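Local atomic coordinates of fructooligosaccharide ABC transporter substrate-binding protein FusA (Streptococcus pneumoniae, PDB entry 5G5Y), a protein that captures short- and long-chain fructooligosaccharides, preferring tetrasaccharides and larger, and serves as the solute-binding component of an ABC importer. Residues D18-L23 / I36-Y41; S184-N189 / H250-Y255; N189-F194 / F268-N273. All coordinates share one frame; numbering follows the deposited sequence.

Contact 1. Residues D18-L23 / I36-Y41. With ZN (zinc ion), chain L.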
loop_
_atom_site.group_PDB
_atom_site.type_symbol
_atom_site.label_atom_id
_atom_site.label_comp_id
_atom_site.label_asym_id
_atom_site.label_seq_id
_atom_site.Cartn_x
_atom_site.Cartn_y
_atom_site.Cartn_z
ATOM N N ASP A 18 -28.870 -5.001 -1.611
ATOM C CA ASP A 18 -29.207 -3.673 -2.110
ATOM C C ASP A 18 -28.403 -2.647 -1.314
ATOM O O ASP A 18 -28.657 -2.461 -0.147
ATOM C CB ASP A 18 -30.704 -3.409 -1.963
ATOM C CG ASP A 18 -31.134 -2.046 -2.521
ATOM O OD1 ASP A 18 -30.284 -1.262 -3.055
ATOM O OD2 ASP A 18 -32.357 -1.750 -2.427
ATOM N N PRO A 19 -27.453 -1.949 -1.966
ATOM C CA PRO A 19 -26.691 -0.914 -1.255
ATOM C C PRO A 19 -27.538 0.199 -0.608
ATOM O O PRO A 19 -27.080 0.826 0.351
ATOM C CB PRO A 19 -25.827 -0.308 -2.344
ATOM C CG PRO A 19 -25.646 -1.386 -3.328
ATOM C CD PRO A 19 -26.985 -2.093 -3.349
ATOM N N ASN A 20 -28.719 0.468 -1.142
ATOM C CA ASN A 20 -29.592 1.471 -0.535
ATOM C C ASN A 20 -30.070 1.116 0.884
ATOM O O ASN A 20 -30.654 1.956 1.534
ATOM C CB ASN A 20 -30.784 1.781 -1.418
ATOM C CG ASN A 20 -30.405 2.518 -2.686
ATOM O OD1 ASN A 20 -29.470 3.347 -2.704
ATOM N ND2 ASN A 20 -31.129 2.249 -3.750
ATOM N N GLU A 21 -29.835 -0.106 1.350
ATOM C CA GLU A 21 -30.054 -0.473 2.752
ATOM C C GLU A 21 -28.924 0.005 3.711
ATOM O O GLU A 21 -29.035 -0.167 4.916
ATOM C CB GLU A 21 -30.249 -1.991 2.874
ATOM C CG GLU A 21 -31.504 -2.461 2.153
ATOM C CD GLU A 21 -31.731 -3.964 2.261
ATOM O OE1 GLU A 21 -31.051 -4.615 3.072
ATOM O OE2 GLU A 21 -32.585 -4.492 1.510
ATOM N N LYS A 22 -27.835 0.555 3.169
ATOM C CA LYS A 22 -26.788 1.210 3.961
ATOM C C LYS A 22 -27.219 2.613 4.391
ATOM O O LYS A 22 -27.751 3.373 3.598
ATOM C CB LYS A 22 -25.499 1.329 3.153
ATOM C CG LYS A 22 -24.846 0.009 2.894
ATOM C CD LYS A 22 -23.466 0.136 2.248
ATOM C CE LYS A 22 -22.835 -1.225 2.101
ATOM N NZ LYS A 22 -21.546 -1.270 1.334
ATOM N N LEU A 23 -26.984 2.925 5.664
ATOM C CA LEU A 23 -27.314 4.232 6.241
ATOM C C LEU A 23 -26.656 5.411 5.488
ATOM O O LEU A 23 -27.303 6.472 5.234
ATOM C CB LEU A 23 -27.011 4.226 7.745
ATOM C CG LEU A 23 -27.391 5.454 8.542
ATOM C CD1 LEU A 23 -28.845 5.905 8.326
ATOM C CD2 LEU A 23 -27.144 5.187 10.023
ATOM N N ILE A 36 -30.223 6.030 -6.608
ATOM C CA ILE A 36 -29.356 5.125 -7.338
ATOM C C ILE A 36 -29.984 3.744 -7.407
ATOM O O ILE A 36 -30.331 3.152 -6.378
ATOM C CB ILE A 36 -27.952 5.000 -6.711
ATOM C CG1 ILE A 36 -27.329 6.403 -6.516
ATOM C CG2 ILE A 36 -27.047 4.149 -7.613
ATOM C CD1 ILE A 36 -27.200 7.204 -7.807
ATOM N N ASP A 37 -30.122 3.259 -8.626
ATOM C CA ASP A 37 -30.515 1.901 -8.873
ATOM C C ASP A 37 -29.231 1.084 -9.045
ATOM O O ASP A 37 -28.563 1.176 -10.086
ATOM C CB ASP A 37 -31.402 1.771 -10.105
ATOM C CG ASP A 37 -31.873 0.345 -10.297
ATOM O OD1 ASP A 37 -31.888 -0.384 -9.300
ATOM O OD2 ASP A 37 -32.254 -0.034 -11.402
ATOM N N TRP A 38 -28.902 0.296 -8.029
ATOM C CA TRP A 38 -27.604 -0.391 -7.998
ATOM C C TRP A 38 -27.627 -1.742 -8.664
ATOM O O TRP A 38 -28.586 -2.517 -8.470
ATOM C CB TRP A 38 -27.098 -0.605 -6.575
ATOM C CG TRP A 38 -26.940 0.629 -5.792
ATOM C CD1 TRP A 38 -27.873 1.204 -4.969
ATOM C CD2 TRP A 38 -25.792 1.495 -5.760
ATOM N NE1 TRP A 38 -27.376 2.343 -4.437
ATOM C CE2 TRP A 38 -26.099 2.546 -4.887
ATOM C CE3 TRP A 38 -24.532 1.470 -6.372
ATOM C CZ2 TRP A 38 -25.192 3.607 -4.624
ATOM C CZ3 TRP A 38 -23.634 2.530 -6.109
ATOM C CH2 TRP A 38 -23.970 3.555 -5.234
ATOM N N THR A 39 -26.536 -2.040 -9.386
ATOM C CA THR A 39 -26.216 -3.406 -9.807
ATOM C C THR A 39 -25.031 -3.761 -8.954
ATOM O O THR A 39 -23.910 -3.289 -9.224
ATOM C CB THR A 39 -25.884 -3.496 -11.318
ATOM O OG1 THR A 39 -27.025 -3.119 -12.076
ATOM C CG2 THR A 39 -25.483 -4.918 -11.730
ATOM N N ASN A 40 -25.264 -4.559 -7.910
ATOM C CA ASN A 40 -24.286 -4.786 -6.889
ATOM C C ASN A 40 -23.675 -6.178 -6.981
ATOM O O ASN A 40 -24.343 -7.165 -6.626
ATOM C CB ASN A 40 -24.947 -4.600 -5.534
ATOM C CG ASN A 40 -24.002 -4.732 -4.369
ATOM O OD1 ASN A 40 -22.788 -4.558 -4.498
ATOM N ND2 ASN A 40 -24.555 -5.022 -3.206
ATOM N N TYR A 41 -22.413 -6.250 -7.419
ATOM C CA TYR A 41 -21.699 -7.528 -7.497
ATOM C C TYR A 41 -20.811 -7.727 -6.289
ATOM O O TYR A 41 -19.884 -6.951 -6.045
ATOM C CB TYR A 41 -20.914 -7.616 -8.786
ATOM C CG TYR A 41 -21.753 -7.549 -10.029
ATOM C CD1 TYR A 41 -22.935 -8.310 -10.173
ATOM C CD2 TYR A 41 -21.345 -6.772 -11.115
ATOM C CE1 TYR A 41 -23.680 -8.250 -11.336
ATOM C CE2 TYR A 41 -22.072 -6.692 -12.280
ATOM C CZ TYR A 41 -23.239 -7.450 -12.411
ATOM O OH TYR A 41 -23.948 -7.358 -13.606
HETATM ZN ZN ZN L . -32.419 -2.401 -9.259
HETATM O O HOH W 1 -30.756 -0.644 -5.786
HETATM O O HOH W 2 -30.146 5.865 -3.615
HETATM O O HOH W 3 -33.785 -2.418 -10.906
HETATM O O HOH W 4 -31.271 -2.961 -7.276
HETATM O O HOH W 5 -30.953 -3.044 -10.787
HETATM O O HOH W 6 -32.771 -4.789 -9.469
HETATM O O HOH W 7 -33.997 -2.291 -7.541
#
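The side-chain oxygen OD1 of Asn-20 is gripped by the indole N-H of Trp-38 and lies in hydrogen-bonding reach of a water that accepts from Ile-36 N. Asn-20 OD1 sits 2.9 Å from Trp-38 NE1 in the indole plane, while NE1 stands well above the carbonyl plane of the amide, which is turned 65° from the ring. The other branch of the amide, ND2, donates to Ile-36 O at 2.9 Å, an almost straight bond of 164°. With CG anti to its carbonyl carbon (chi1 -69°), one asparagine thus fastens the 3-10 turn at 19-21, which leads into helix 23-32, to strand 34-41, an outermost strand of a mixed sheet in this solute-binding fold. An Asx turn shapes the turn itself: Asp-18 OD1 accepts from Asn-20 N and also receives a water that accepts from Trp-38 N. The indole is covered on both faces. Pro-19 CB sits 3.6 Å from the centroid of the five-membered ring of Trp-38 in a CH-pi contact, while CG2 of Ile-36 covers the opposite face. Next along the strand, Asp-37 OD1 binds a zinc ion at 2.1 Å, five waters completing its shell.

Contact 2. Residues S184-N189 / H250-Y255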
loop_
_atom_site.group_PDB
_atom_site.type_symbol
_atom_site.label_atom_id
_atom_site.label_comp_id
_atom_site.label_asym_id
_atom_site.label_seq_id
_atom_site.Cartn_x
_atom_site.Cartn_y
_atom_site.Cartn_z
ATOM N N SER A 184 13.636 -14.556 11.026
ATOM C CA SER A 184 12.670 -15.131 10.104
ATOM C C SER A 184 12.011 -14.063 9.250
ATOM O O SER A 184 12.044 -12.882 9.574
ATOM C CB SER A 184 11.592 -15.918 10.850
ATOM O OG SER A 184 10.948 -16.782 9.941
ATOM N N PHE A 185 11.450 -14.518 8.145
ATOM C CA PHE A 185 10.807 -13.685 7.158
ATOM C C PHE A 185 10.075 -14.589 6.229
ATOM O O PHE A 185 10.251 -15.834 6.266
ATOM C CB PHE A 185 11.863 -12.865 6.397
ATOM C CG PHE A 185 13.002 -13.704 5.848
ATOM C CD1 PHE A 185 12.888 -14.352 4.614
ATOM C CD2 PHE A 185 14.161 -13.848 6.571
ATOM C CE1 PHE A 185 13.959 -15.134 4.111
ATOM C CE2 PHE A 185 15.234 -14.614 6.068
ATOM C CZ PHE A 185 15.126 -15.254 4.841
ATOM N N ILE A 186 9.198 -13.989 5.436
ATOM C CA ILE A 186 8.607 -14.634 4.266
ATOM C C ILE A 186 9.241 -13.959 3.063
ATOM O O ILE A 186 8.980 -12.796 2.772
ATOM C CB ILE A 186 7.071 -14.548 4.206
ATOM C CG1 ILE A 186 6.438 -15.105 5.500
ATOM C CG2 ILE A 186 6.525 -15.307 2.997
ATOM C CD1 ILE A 186 4.945 -15.006 5.533
ATOM N N SER A 187 10.039 -14.716 2.344
ATOM C CA SER A 187 10.819 -14.168 1.221
ATOM C C SER A 187 10.018 -13.727 -0.007
ATOM O O SER A 187 9.102 -14.404 -0.490
ATOM C CB SER A 187 11.894 -15.171 0.791
ATOM O OG SER A 187 12.725 -14.616 -0.248
ATOM N N GLY A 188 10.390 -12.563 -0.531
ATOM C CA GLY A 188 9.869 -12.060 -1.773
ATOM C C GLY A 188 9.270 -10.674 -1.632
ATOM O O GLY A 188 9.785 -9.853 -0.877
ATOM N N ASN A 189 8.220 -10.391 -2.403
ATOM C CA ASN A 189 7.513 -9.144 -2.232
ATOM C C ASN A 189 6.745 -9.184 -0.891
ATOM O O ASN A 189 6.409 -10.274 -0.346
ATOM C CB ASN A 189 6.546 -8.824 -3.385
ATOM C CG ASN A 189 7.250 -8.444 -4.723
ATOM O OD1 ASN A 189 8.342 -7.762 -4.831
ATOM N ND2 ASN A 189 6.603 -8.899 -5.793
ATOM N N HIS A 250 7.884 -21.495 3.853
ATOM C CA HIS A 250 6.624 -21.367 4.581
ATOM C C HIS A 250 5.684 -20.284 4.051
ATOM O O HIS A 250 6.077 -19.403 3.283
ATOM C CB HIS A 250 6.873 -21.211 6.070
ATOM C CG HIS A 250 7.660 -19.994 6.445
ATOM N ND1 HIS A 250 8.218 -19.864 7.679
ATOM C CD2 HIS A 250 7.995 -18.871 5.762
ATOM C CE1 HIS A 250 8.871 -18.720 7.763
ATOM N NE2 HIS A 250 8.749 -18.098 6.609
ATOM N N ASP A 251 4.425 -20.391 4.453
ATOM C CA ASP A 251 3.405 -19.441 4.088
ATOM C C ASP A 251 2.985 -18.647 5.312
ATOM O O ASP A 251 3.507 -18.863 6.385
ATOM C CB ASP A 251 2.229 -20.139 3.371
ATOM C CG ASP A 251 1.428 -21.103 4.266
ATOM O OD1 ASP A 251 1.637 -21.203 5.501
ATOM O OD2 ASP A 251 0.565 -21.791 3.674
ATOM N N TRP A 252 2.099 -17.673 5.105
ATOM C CA TRP A 252 1.644 -16.759 6.148
ATOM C C TRP A 252 1.094 -17.523 7.354
ATOM O O TRP A 252 1.399 -17.208 8.491
ATOM C CB TRP A 252 0.567 -15.864 5.569
ATOM C CG TRP A 252 -0.159 -14.989 6.570
ATOM C CD1 TRP A 252 -1.476 -15.093 6.943
ATOM C CD2 TRP A 252 0.366 -13.835 7.260
ATOM N NE1 TRP A 252 -1.798 -14.093 7.832
ATOM C CE2 TRP A 252 -0.689 -13.305 8.045
ATOM C CE3 TRP A 252 1.627 -13.212 7.305
ATOM C CZ2 TRP A 252 -0.522 -12.189 8.880
ATOM C CZ3 TRP A 252 1.794 -12.098 8.130
ATOM C CH2 TRP A 252 0.713 -11.592 8.902
ATOM N N ASN A 253 0.283 -18.540 7.083
ATOM C CA ASN A 253 -0.292 -19.361 8.166
ATOM C C ASN A 253 0.762 -19.999 9.052
ATOM O O ASN A 253 0.664 -19.929 10.266
ATOM C CB ASN A 253 -1.271 -20.408 7.598
ATOM C CG ASN A 253 -2.608 -19.791 7.194
ATOM O OD1 ASN A 253 -3.062 -18.824 7.791
ATOM N ND2 ASN A 253 -3.249 -20.367 6.204
ATOM N N SER A 254 1.801 -20.569 8.464
ATOM C CA SER A 254 2.876 -21.148 9.273
ATOM C C SER A 254 3.697 -20.108 10.065
ATOM O O SER A 254 4.061 -20.316 11.224
ATOM C CB SER A 254 3.815 -21.975 8.397
ATOM O OG SER A 254 4.992 -22.256 9.146
ATOM N N TYR A 255 3.983 -18.984 9.401
ATOM C CA TYR A 255 4.768 -17.874 9.981
ATOM C C TYR A 255 4.091 -17.329 11.218
ATOM O O TYR A 255 4.714 -17.174 12.265
ATOM C CB TYR A 255 4.847 -16.768 8.929
ATOM C CG TYR A 255 5.779 -15.614 9.140
ATOM C CD1 TYR A 255 7.160 -15.790 9.083
ATOM C CD2 TYR A 255 5.289 -14.310 9.250
ATOM C CE1 TYR A 255 8.031 -14.710 9.190
ATOM C CE2 TYR A 255 6.152 -13.226 9.356
ATOM C CZ TYR A 255 7.524 -13.427 9.302
ATOM O OH TYR A 255 8.404 -12.384 9.405
#
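Ile-186 lays CG1 over one face of the Tyr-255 ring, 3.8 Å from its centroid and 15° off the normal, a CH-pi contact displaced toward the rim. With CD1 anti to CA (chi2 178°), the extended side chain continues past the ring to Trp-252, where CD1 lies 3.8 Å from Trp-252 CA and meets the edge of the indole. The polar link comes from His-250: NE2 donates to Phe-185 O at 2.7 Å with an angle of 162°, the acceptor lying close to the imidazole plane. ND1 of the same ring is bonded to Lys-258, so both ring nitrogens are engaged and the imidazole is fixed in rotation. Ser-184 OG, at the imidazole edge 3.6 Å from His-250 CE1, is itself bonded to Asp-244, and the hydroxyl of Tyr-255 passes Phe-185 CA at 3.5 Å to bond Phe-268 O. Asp-251 OD1 caps the helix by accepting from Ser-254 N at 3.0 Å. The result is the N-capped start of helix 252-260 packed on the loop that leaves strand 181-183, beside the substrate site, Trp-252 lying near the substrate-binding residue Asn-274.

Contact 3. Residues N189-F194 / F268-N273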
loop_
_atom_site.group_PDB
_atom_site.type_symbol
_atom_site.label_atom_id
_atom_site.label_comp_id
_atom_site.label_asym_id
_atom_site.label_seq_id
_atom_site.Cartn_x
_atom_site.Cartn_y
_atom_site.Cartn_z
ATOM N N ASN A 189 8.220 -10.391 -2.403
ATOM C CA ASN A 189 7.513 -9.144 -2.232
ATOM C C ASN A 189 6.745 -9.184 -0.891
ATOM O O ASN A 189 6.409 -10.274 -0.346
ATOM C CB ASN A 189 6.546 -8.824 -3.385
ATOM C CG ASN A 189 7.250 -8.444 -4.723
ATOM O OD1 ASN A 189 8.342 -7.762 -4.831
ATOM N ND2 ASN A 189 6.603 -8.899 -5.793
ATOM N N GLY A 190 6.512 -8.005 -0.356
ATOM C CA GLY A 190 5.513 -7.775 0.669
ATOM C C GLY A 190 6.043 -7.531 2.060
ATOM O O GLY A 190 7.259 -7.365 2.308
ATOM N N ASN A 191 5.114 -7.569 3.007
ATOM C CA ASN A 191 5.368 -7.009 4.339
ATOM C C ASN A 191 6.267 -7.823 5.261
ATOM O O ASN A 191 6.697 -7.315 6.297
ATOM C CB ASN A 191 4.024 -6.746 5.024
ATOM C CG ASN A 191 3.126 -5.814 4.224
ATOM O OD1 ASN A 191 3.594 -5.049 3.364
ATOM N ND2 ASN A 191 1.827 -5.875 4.498
ATOM N N GLU A 192 6.530 -9.069 4.902
ATOM C CA GLU A 192 7.261 -10.015 5.712
ATOM C C GLU A 192 8.655 -10.325 5.165
ATOM O O GLU A 192 9.354 -11.167 5.693
ATOM C CB GLU A 192 6.420 -11.297 5.901
ATOM C CG GLU A 192 5.196 -11.123 6.798
ATOM C CD GLU A 192 4.084 -10.304 6.205
ATOM O OE1 GLU A 192 3.697 -10.552 5.062
ATOM O OE2 GLU A 192 3.582 -9.386 6.859
ATOM N N ASP A 193 9.091 -9.611 4.140
ATOM C CA ASP A 193 10.414 -9.802 3.581
ATOM C C ASP A 193 11.486 -9.037 4.372
ATOM O O ASP A 193 11.172 -8.042 5.008
ATOM C CB ASP A 193 10.432 -9.317 2.123
ATOM C CG ASP A 193 11.714 -9.707 1.407
ATOM O OD1 ASP A 193 12.058 -10.911 1.483
ATOM O OD2 ASP A 193 12.447 -8.842 0.855
ATOM N N PHE A 194 12.758 -9.449 4.247
ATOM C CA PHE A 194 13.871 -8.853 4.954
ATOM C C PHE A 194 14.489 -7.609 4.295
ATOM O O PHE A 194 15.418 -7.034 4.860
ATOM C CB PHE A 194 15.018 -9.898 5.219
ATOM C CG PHE A 194 15.583 -10.529 3.975
ATOM C CD1 PHE A 194 16.452 -9.839 3.143
ATOM C CD2 PHE A 194 15.192 -11.803 3.596
ATOM C CE1 PHE A 194 16.931 -10.425 1.975
ATOM C CE2 PHE A 194 15.679 -12.381 2.428
ATOM C CZ PHE A 194 16.566 -11.699 1.633
ATOM N N PHE A 268 9.932 -9.860 10.387
ATOM C CA PHE A 268 9.384 -8.737 9.604
ATOM C C PHE A 268 7.880 -8.875 9.404
ATOM O O PHE A 268 7.388 -9.945 9.074
ATOM C CB PHE A 268 10.079 -8.646 8.223
ATOM C CG PHE A 268 11.555 -8.497 8.314
ATOM C CD1 PHE A 268 12.350 -9.592 8.581
ATOM C CD2 PHE A 268 12.165 -7.248 8.153
ATOM C CE1 PHE A 268 13.724 -9.465 8.706
ATOM C CE2 PHE A 268 13.535 -7.115 8.276
ATOM C CZ PHE A 268 14.323 -8.228 8.541
ATOM N N THR A 269 7.166 -7.766 9.517
ATOM C CA THR A 269 5.746 -7.696 9.185
ATOM C C THR A 269 5.279 -6.260 9.202
ATOM O O THR A 269 6.011 -5.372 9.603
ATOM C CB THR A 269 4.859 -8.581 10.134
ATOM O OG1 THR A 269 3.589 -8.770 9.518
ATOM C CG2 THR A 269 4.744 -7.989 11.486
ATOM N N TRP A 270 4.074 -6.027 8.718
ATOM C CA TRP A 270 3.490 -4.691 8.760
ATOM C C TRP A 270 3.235 -4.205 10.170
ATOM O O TRP A 270 3.630 -3.095 10.553
ATOM C CB TRP A 270 2.229 -4.670 7.947
ATOM C CG TRP A 270 1.495 -3.357 7.880
ATOM C CD1 TRP A 270 0.507 -2.948 8.721
ATOM C CD2 TRP A 270 1.640 -2.322 6.892
ATOM N NE1 TRP A 270 0.028 -1.709 8.333
ATOM C CE2 TRP A 270 0.704 -1.304 7.214
ATOM C CE3 TRP A 270 2.466 -2.151 5.791
ATOM C CZ2 TRP A 270 0.571 -0.153 6.464
ATOM C CZ3 TRP A 270 2.331 -0.999 5.024
ATOM C CH2 TRP A 270 1.391 -0.000 5.371
ATOM N N ASP A 271 2.588 -5.055 10.949
ATOM C CA ASP A 271 2.190 -4.719 12.311
ATOM C C ASP A 271 2.341 -5.965 13.124
ATOM O O ASP A 271 1.719 -6.964 12.785
ATOM C CB ASP A 271 0.735 -4.215 12.264
ATOM C CG ASP A 271 0.149 -3.853 13.630
ATOM O OD1 ASP A 271 0.629 -4.302 14.703
ATOM O OD2 ASP A 271 -0.860 -3.088 13.611
ATOM N N LYS A 272 3.141 -5.883 14.189
ATOM C CA LYS A 272 3.454 -7.034 15.077
ATOM C C LYS A 272 2.178 -7.697 15.646
ATOM O O LYS A 272 2.132 -8.925 15.894
ATOM C CB LYS A 272 4.368 -6.591 16.236
ATOM C CG LYS A 272 3.706 -5.695 17.289
ATOM C CD LYS A 272 4.634 -5.382 18.441
ATOM C CE LYS A 272 3.832 -4.738 19.585
ATOM N NZ LYS A 272 4.684 -4.167 20.634
ATOM N N ASN A 273 1.119 -6.900 15.781
ATOM C CA ASN A 273 -0.156 -7.411 16.309
ATOM C C ASN A 273 -0.721 -8.597 15.508
ATOM O O ASN A 273 -1.354 -9.489 16.086
ATOM C CB ASN A 273 -1.173 -6.261 16.455
ATOM C CG ASN A 273 -0.804 -5.313 17.596
ATOM O OD1 ASN A 273 -1.113 -5.597 18.757
ATOM N ND2 ASN A 273 -0.131 -4.186 17.288
#
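The ring of Phe-268 has Phe-194 CA over its centre, 3.6 Å from the centroid, with Asp-193 C over the same ring and Phe-194 CB 3.7 Å from the rim atom CE1. The amide of Asn-191 is inclined 37° to the indole of Trp-270 and approaches it obliquely, ND2 reaching Trp-270 CB at 3.7 Å. Both residues bind substrate, so the type I beta turn Gly-190 to Asp-193 meets strand 264-269 and the residues that follow it here at the sugar site of the solute-binding fold. Asn-191 OD1 is held by Asn-136 ND2, which would fix the turn of the amide. Residues 191-194 and 268-270 run nearly opposite ways, 158° apart, and come within 4.4 Å at Glu-192 CA and Thr-269 CA. Two CA-H...O contacts span this gap: Thr-269 CA to Asn-191 O at 3.1 Å and Glu-192 CA to Phe-268 O at 3.4 Å. The side chain of Glu-192 doubles back, CD swung beside CA by a chi2 of 71°, and brings its carboxylate to the threonine. There Thr-269 OG1 donates to Glu-192 OE2 at 2.7 Å, on the anti lone pair of that oxygen.

In the fold
Contact 1 comes first along the chain and stands apart, its centre 38 Å from that of contact 2 and 36 Å from that of contact 3. It belongs to the sheet holding strands 3-10 and 34-41, whereas the other two gather around the sheet that contains strands 181-183 and 264-269. Contacts 2 and 3 have centres 9 Å apart, share Asn-189, and interleave in sequence: the single loop 184-194 is met first by the start of helix 252-260, then by the strand that follows it. Besides the hydroxyl of Tyr-255, a probable hydrogen bond from Ile-186 N to Glu-192 O joins them, placing the helix start next to the segments that hold Asn-191 and Trp-270.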